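Local coordinates for 26.7 kDa salivary protein (Phlebotomus duboscqi, PDB 6MT7) that binds and sequesters cysteinyl leukotrienes and a thromboxane A2 analogue, helping female sand flies to blood-feed by blunting host responses, at residues Y32-P37 / N103-N108. Numbering follows the deposited sequence.
Sequences YRWNLP and NFFNNN. With TRT (fragment of triton X-100), chain C.
Phe105 carries the methyl CD1 of Leu36 over the centre of one ring face, a CH-pi contact with CD1 3.7 Å from the centroid of the Phe105 ring and 12° off the ring normal. Its CE1 is set against the rim of the Trp34 indole, near the indole plane and 3.8 Å from Trp34 CE3; the two side chains cross at about a right angle. At the outer edge of the Phe105 ring sits a backbone atom, Trp34 O, 3.5 Å from Phe105 CZ. The indole in turn offers one face to the bound Triton X-100 fragment, whose C16 lies above it, offset toward the rim; Phe15 packs edge-to-face with Trp34, and Arg113 makes a cation-pi contact with it. With CG anti to the backbone N (chi1 173°), Phe105 reaches from helix 94-106 to the loop after helix 28-32, and its CE1 comes to 3.5 Å from the ligand's C14. Leu36 CD1 touches the ligand too, 3.7 Å from its C8. This is one wall of the hydrophobic pocket in the helical, odorant-binding-protein-like fold of the PBP/GOBP family; Trp34 probably also helps to bind leukotriene C4, as in related D7 proteins. Helix 28-32 ends in a Schellman motif with Trp34, at positive phi, as its C-prime residue: Asn35 N bonds to Glu30 O and Trp34 N to Trp31 O. Farther out along the ligand's ether chain, C23 lies over the centre of the Tyr32 ring. No direct hydrogen bond joins the two segments, but water does: one molecule accepts from Leu36 N and donates to Asn106 OD1, with 2.7 Å between the water O and OD1. A second donates to Leu36 O and accepts a weak bond from Asn106 ND2, and Leu36 O also bonds to Tyr98 OH.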
ATOM      1  N   TYR A  32     -11.422   6.297 -10.382  1.00  7.21           N
ATOM      2  CA  TYR A  32     -11.555   4.977 -10.995  1.00  7.43           C
ATOM      3  C   TYR A  32     -11.181   4.997 -12.469  1.00 13.11           C
ATOM      4  O   TYR A  32     -10.734   3.974 -13.002  1.00 10.65           O
ATOM      5  CB  TYR A  32     -12.982   4.462 -10.872  1.00  7.62           C
ATOM      6  CG  TYR A  32     -13.307   3.712  -9.601  1.00  8.46           C
ATOM      7  CD1 TYR A  32     -12.826   4.117  -8.372  1.00 11.92           C
ATOM      8  CD2 TYR A  32     -14.155   2.605  -9.643  1.00 18.26           C
ATOM      9  CE1 TYR A  32     -13.170   3.418  -7.201  1.00 12.09           C
ATOM     10  CE2 TYR A  32     -14.486   1.910  -8.504  1.00 19.03           C
ATOM     11  CZ  TYR A  32     -14.002   2.321  -7.286  1.00 20.41           C
ATOM     12  OH  TYR A  32     -14.354   1.610  -6.156  1.00 24.22           O
ATOM     13  N   ARG A  33     -11.394   6.120 -13.156  1.00  7.84           N
ATOM     14  CA  ARG A  33     -11.008   6.215 -14.559  1.00  8.64           C
ATOM     15  C   ARG A  33      -9.745   7.047 -14.742  1.00  8.04           C
ATOM     16  O   ARG A  33      -9.554   7.663 -15.794  1.00  8.60           O
ATOM     17  CB  ARG A  33     -12.159   6.745 -15.424  1.00 10.37           C
ATOM     18  CG  ARG A  33     -12.786   8.080 -15.043  1.00  8.87           C
ATOM     19  CD  ARG A  33     -13.936   8.389 -16.002  1.00 10.02           C
ATOM     20  NE  ARG A  33     -14.776   9.493 -15.553  1.00  8.72           N
ATOM     21  CZ  ARG A  33     -16.015   9.737 -15.985  1.00 10.56           C
ATOM     22  NH1 ARG A  33     -16.588   8.950 -16.896  1.00 13.76           N
ATOM     23  NH2 ARG A  33     -16.684  10.773 -15.506  1.00 12.41           N
ATOM     24  N   TRP A  34      -8.875   7.052 -13.724  1.00  7.70           N
ATOM     25  CA  TRP A  34      -7.526   7.619 -13.825  1.00  9.17           C
ATOM     26  C   TRP A  34      -7.587   9.107 -14.147  1.00  8.44           C
ATOM     27  O   TRP A  34      -6.837   9.619 -14.983  1.00  8.28           O
ATOM     28  CB  TRP A  34      -6.686   6.848 -14.843  1.00  7.85           C
ATOM     29  CG  TRP A  34      -6.419   5.469 -14.321  1.00  7.74           C
ATOM     30  CD1 TRP A  34      -7.240   4.378 -14.412  1.00 14.25           C
ATOM     31  CD2 TRP A  34      -5.285   5.056 -13.565  1.00  8.49           C
ATOM     32  NE1 TRP A  34      -6.662   3.302 -13.782  1.00 10.49           N
ATOM     33  CE2 TRP A  34      -5.467   3.696 -13.243  1.00 11.12           C
ATOM     34  CE3 TRP A  34      -4.125   5.705 -13.131  1.00  7.48           C
ATOM     35  CZ2 TRP A  34      -4.526   2.971 -12.519  1.00 11.51           C
ATOM     36  CZ3 TRP A  34      -3.195   4.983 -12.404  1.00 12.08           C
ATOM     37  CH2 TRP A  34      -3.404   3.633 -12.101  1.00 11.73           C
ATOM     38  N   ASN A  35      -8.499   9.796 -13.473  1.00  7.51           N
ATOM     39  CA  ASN A  35      -8.623  11.245 -13.531  1.00  7.48           C
ATOM     40  C   ASN A  35      -8.515  11.764 -12.108  1.00  8.00           C
ATOM     41  O   ASN A  35      -9.207  11.263 -11.217  1.00  6.95           O
ATOM     42  CB  ASN A  35      -9.960  11.652 -14.167  1.00  7.72           C
ATOM     43  CG  ASN A  35     -10.155  13.150 -14.206  1.00 10.92           C
ATOM     44  OD1 ASN A  35      -9.191  13.905 -14.330  1.00 12.32           O
ATOM     45  ND2 ASN A  35     -11.404  13.593 -14.104  1.00  8.87           N
ATOM     46  N   LEU A  36      -7.655  12.768 -11.890  1.00  6.99           N
ATOM     47  CA  LEU A  36      -7.330  13.248 -10.548  1.00  6.67           C
ATOM     48  C   LEU A  36      -7.664  14.730 -10.456  1.00  6.62           C
ATOM     49  O   LEU A  36      -6.786  15.583 -10.657  1.00  6.64           O
ATOM     50  CB  LEU A  36      -5.856  13.012 -10.217  1.00  6.59           C
ATOM     51  CG  LEU A  36      -5.397  11.558 -10.212  1.00  6.61           C
ATOM     52  CD1 LEU A  36      -3.900  11.501  -9.918  1.00  7.54           C
ATOM     53  CD2 LEU A  36      -6.174  10.732  -9.199  1.00  8.68           C
ATOM     54  N   PRO A  37      -8.910  15.075 -10.142  1.00  6.58           N
ATOM     55  CA  PRO A  37      -9.311  16.486 -10.136  1.00  6.55           C
ATOM     56  C   PRO A  37      -8.632  17.285  -9.038  1.00  8.82           C
ATOM     57  O   PRO A  37      -8.141  16.757  -8.038  1.00  6.22           O
ATOM     58  CB  PRO A  37     -10.832  16.425  -9.902  1.00  6.56           C
ATOM     59  CG  PRO A  37     -11.232  15.022 -10.304  1.00  6.72           C
ATOM     60  CD  PRO A  37     -10.053  14.178  -9.905  1.00  6.61           C
ATOM     61  N   ASN A 103       1.112  17.221 -12.947  1.00  8.24           N
ATOM     62  CA  ASN A 103       1.507  17.276 -14.355  1.00  9.31           C
ATOM     63  C   ASN A 103       2.285  16.029 -14.756  1.00  8.04           C
ATOM     64  O   ASN A 103       2.142  15.533 -15.878  1.00  8.32           O
ATOM     65  CB  ASN A 103       2.347  18.522 -14.641  1.00 16.63           C
ATOM     66  CG  ASN A 103       1.503  19.765 -14.782  1.00 31.06           C
ATOM     67  OD1 ASN A 103       0.327  19.692 -15.132  1.00 40.20           O
ATOM     68  ND2 ASN A 103       2.105  20.918 -14.519  1.00 40.33           N
ATOM     69  N   PHE A 104       3.138  15.530 -13.859  1.00  7.87           N
ATOM     70  CA  PHE A 104       3.824  14.265 -14.106  1.00  7.95           C
ATOM     71  C   PHE A 104       2.820  13.151 -14.368  1.00  7.88           C
ATOM     72  O   PHE A 104       2.988  12.350 -15.298  1.00  8.47           O
ATOM     73  CB  PHE A 104       4.713  13.952 -12.906  1.00  7.74           C
ATOM     74  CG  PHE A 104       5.362  12.602 -12.939  1.00 10.02           C
ATOM     75  CD1 PHE A 104       6.455  12.364 -13.750  1.00 14.32           C
ATOM     76  CD2 PHE A 104       4.904  11.584 -12.121  1.00 12.21           C
ATOM     77  CE1 PHE A 104       7.062  11.122 -13.750  1.00 16.43           C
ATOM     78  CE2 PHE A 104       5.507  10.342 -12.128  1.00 14.24           C
ATOM     79  CZ  PHE A 104       6.581  10.116 -12.941  1.00 12.25           C
ATOM     80  N   PHE A 105       1.749  13.105 -13.578  1.00  7.59           N
ATOM     81  CA  PHE A 105       0.689  12.128 -13.816  1.00  7.56           C
ATOM     82  C   PHE A 105      -0.015  12.391 -15.142  1.00  7.88           C
ATOM     83  O   PHE A 105      -0.101  11.507 -16.009  1.00  8.77           O
ATOM     84  CB  PHE A 105      -0.330  12.159 -12.673  1.00  7.97           C
ATOM     85  CG  PHE A 105      -1.519  11.295 -12.943  1.00  8.79           C
ATOM     86  CD1 PHE A 105      -1.421   9.914 -12.810  1.00 13.95           C
ATOM     87  CD2 PHE A 105      -2.702  11.848 -13.403  1.00  7.35           C
ATOM     88  CE1 PHE A 105      -2.496   9.096 -13.098  1.00 12.93           C
ATOM     89  CE2 PHE A 105      -3.791  11.043 -13.689  1.00  9.24           C
ATOM     90  CZ  PHE A 105      -3.689   9.660 -13.532  1.00  9.09           C
ATOM     91  N   ASN A 106      -0.526  13.612 -15.318  1.00  9.00           N
ATOM     92  CA  ASN A 106      -1.348  13.913 -16.484  1.00  8.23           C
ATOM     93  C   ASN A 106      -0.587  13.709 -17.781  1.00 11.22           C
ATOM     94  O   ASN A 106      -1.191  13.367 -18.799  1.00 10.73           O
ATOM     95  CB  ASN A 106      -1.853  15.350 -16.432  1.00  8.22           C
ATOM     96  CG  ASN A 106      -2.986  15.541 -15.456  1.00  8.47           C
ATOM     97  OD1 ASN A 106      -3.731  14.610 -15.163  1.00 11.35           O
ATOM     98  ND2 ASN A 106      -3.143  16.774 -14.964  1.00 10.11           N
ATOM     99  N   ASN A 107       0.722  13.945 -17.776  1.00  8.74           N
ATOM    100  CA  ASN A 107       1.516  13.894 -18.995  1.00  9.19           C
ATOM    101  C   ASN A 107       2.080  12.508 -19.276  1.00  9.27           C
ATOM    102  O   ASN A 107       2.734  12.314 -20.305  1.00  9.67           O
ATOM    103  CB  ASN A 107       2.669  14.911 -18.919  1.00  9.29           C
ATOM    104  CG  ASN A 107       2.175  16.344 -18.798  1.00 10.67           C
ATOM    105  OD1 ASN A 107       1.014  16.630 -19.081  1.00  9.71           O
ATOM    106  ND2 ASN A 107       3.066  17.260 -18.387  1.00 11.74           N
ATOM    107  N   ASN A 108       1.844  11.539 -18.395  1.00  8.93           N
ATOM    108  CA  ASN A 108       2.407  10.212 -18.592  1.00  8.98           C
ATOM    109  C   ASN A 108       1.447   9.123 -18.159  1.00  8.76           C
ATOM    110  O   ASN A 108       1.890   8.065 -17.704  1.00  8.62           O
ATOM    111  CB  ASN A 108       3.715  10.058 -17.819  1.00  8.82           C
ATOM    112  CG  ASN A 108       4.744  11.064 -18.246  1.00 14.52           C
ATOM    113  OD1 ASN A 108       5.387  10.886 -19.271  1.00 14.18           O
ATOM    114  ND2 ASN A 108       4.888  12.139 -17.484  1.00 10.95           N
TER
HETATM  115  C25 TRT C 301     -12.726  -1.154  -8.105  1.00 34.71           C
HETATM  116  O24 TRT C 301     -11.321  -1.053  -8.313  1.00 38.21           O
HETATM  117  C23 TRT C 301     -10.898   0.251  -8.713  1.00 32.88           C
HETATM  118  C22 TRT C 301      -9.387   0.309  -8.530  1.00 36.26           C
HETATM  119  O21 TRT C 301      -8.813   1.493  -9.084  1.00 26.62           O
HETATM  120  C20 TRT C 301      -7.400   1.419  -8.930  1.00 23.53           C
HETATM  121  C19 TRT C 301      -6.748   2.573  -9.668  1.00 12.66           C
HETATM  122  O18 TRT C 301      -6.698   3.707  -8.806  1.00 15.22           O
HETATM  123  C17 TRT C 301      -7.147   4.852  -9.501  1.00 11.02           C
HETATM  124  C16 TRT C 301      -5.980   5.755  -9.845  1.00 13.94           C
HETATM  125  O15 TRT C 301      -5.605   6.557  -8.720  1.00 14.09           O
HETATM  126  C12 TRT C 301      -4.341   7.119  -8.687  1.00  7.83           C
HETATM  127  C13 TRT C 301      -3.656   7.382  -9.868  1.00  7.15           C
HETATM  128  C14 TRT C 301      -2.377   7.949  -9.835  1.00  6.58           C
HETATM  129  C11 TRT C 301      -3.743   7.421  -7.470  1.00  8.46           C
HETATM  130  C10 TRT C 301      -2.473   7.987  -7.436  1.00  7.60           C
HETATM  131  C9  TRT C 301      -1.779   8.253  -8.609  1.00  6.38           C
HETATM  132  C6  TRT C 301      -0.406   8.856  -8.529  1.00  9.42           C
HETATM  133  C8  TRT C 301      -0.570  10.336  -8.853  1.00 11.88           C
HETATM  134  C7  TRT C 301       0.115   8.755  -7.099  1.00  8.70           C
HETATM  135  C5  TRT C 301       0.532   8.226  -9.584  1.00 11.03           C
HETATM  136  C1  TRT C 301       1.101   6.793  -9.466  1.00 17.49           C
HETATM  137  C2  TRT C 301       0.125   5.727  -8.983  1.00 22.53           C
HETATM  138  C4  TRT C 301       1.568   6.385 -10.857  1.00 20.06           C
HETATM  139  C3  TRT C 301       2.341   6.709  -8.585  1.00 19.11           C
HETATM  140  O   HOH W   1      -6.117  13.991 -13.982  1.00 10.64           O
HETATM  141  O   HOH W   2      -6.062  16.988 -13.298  1.00 23.96           O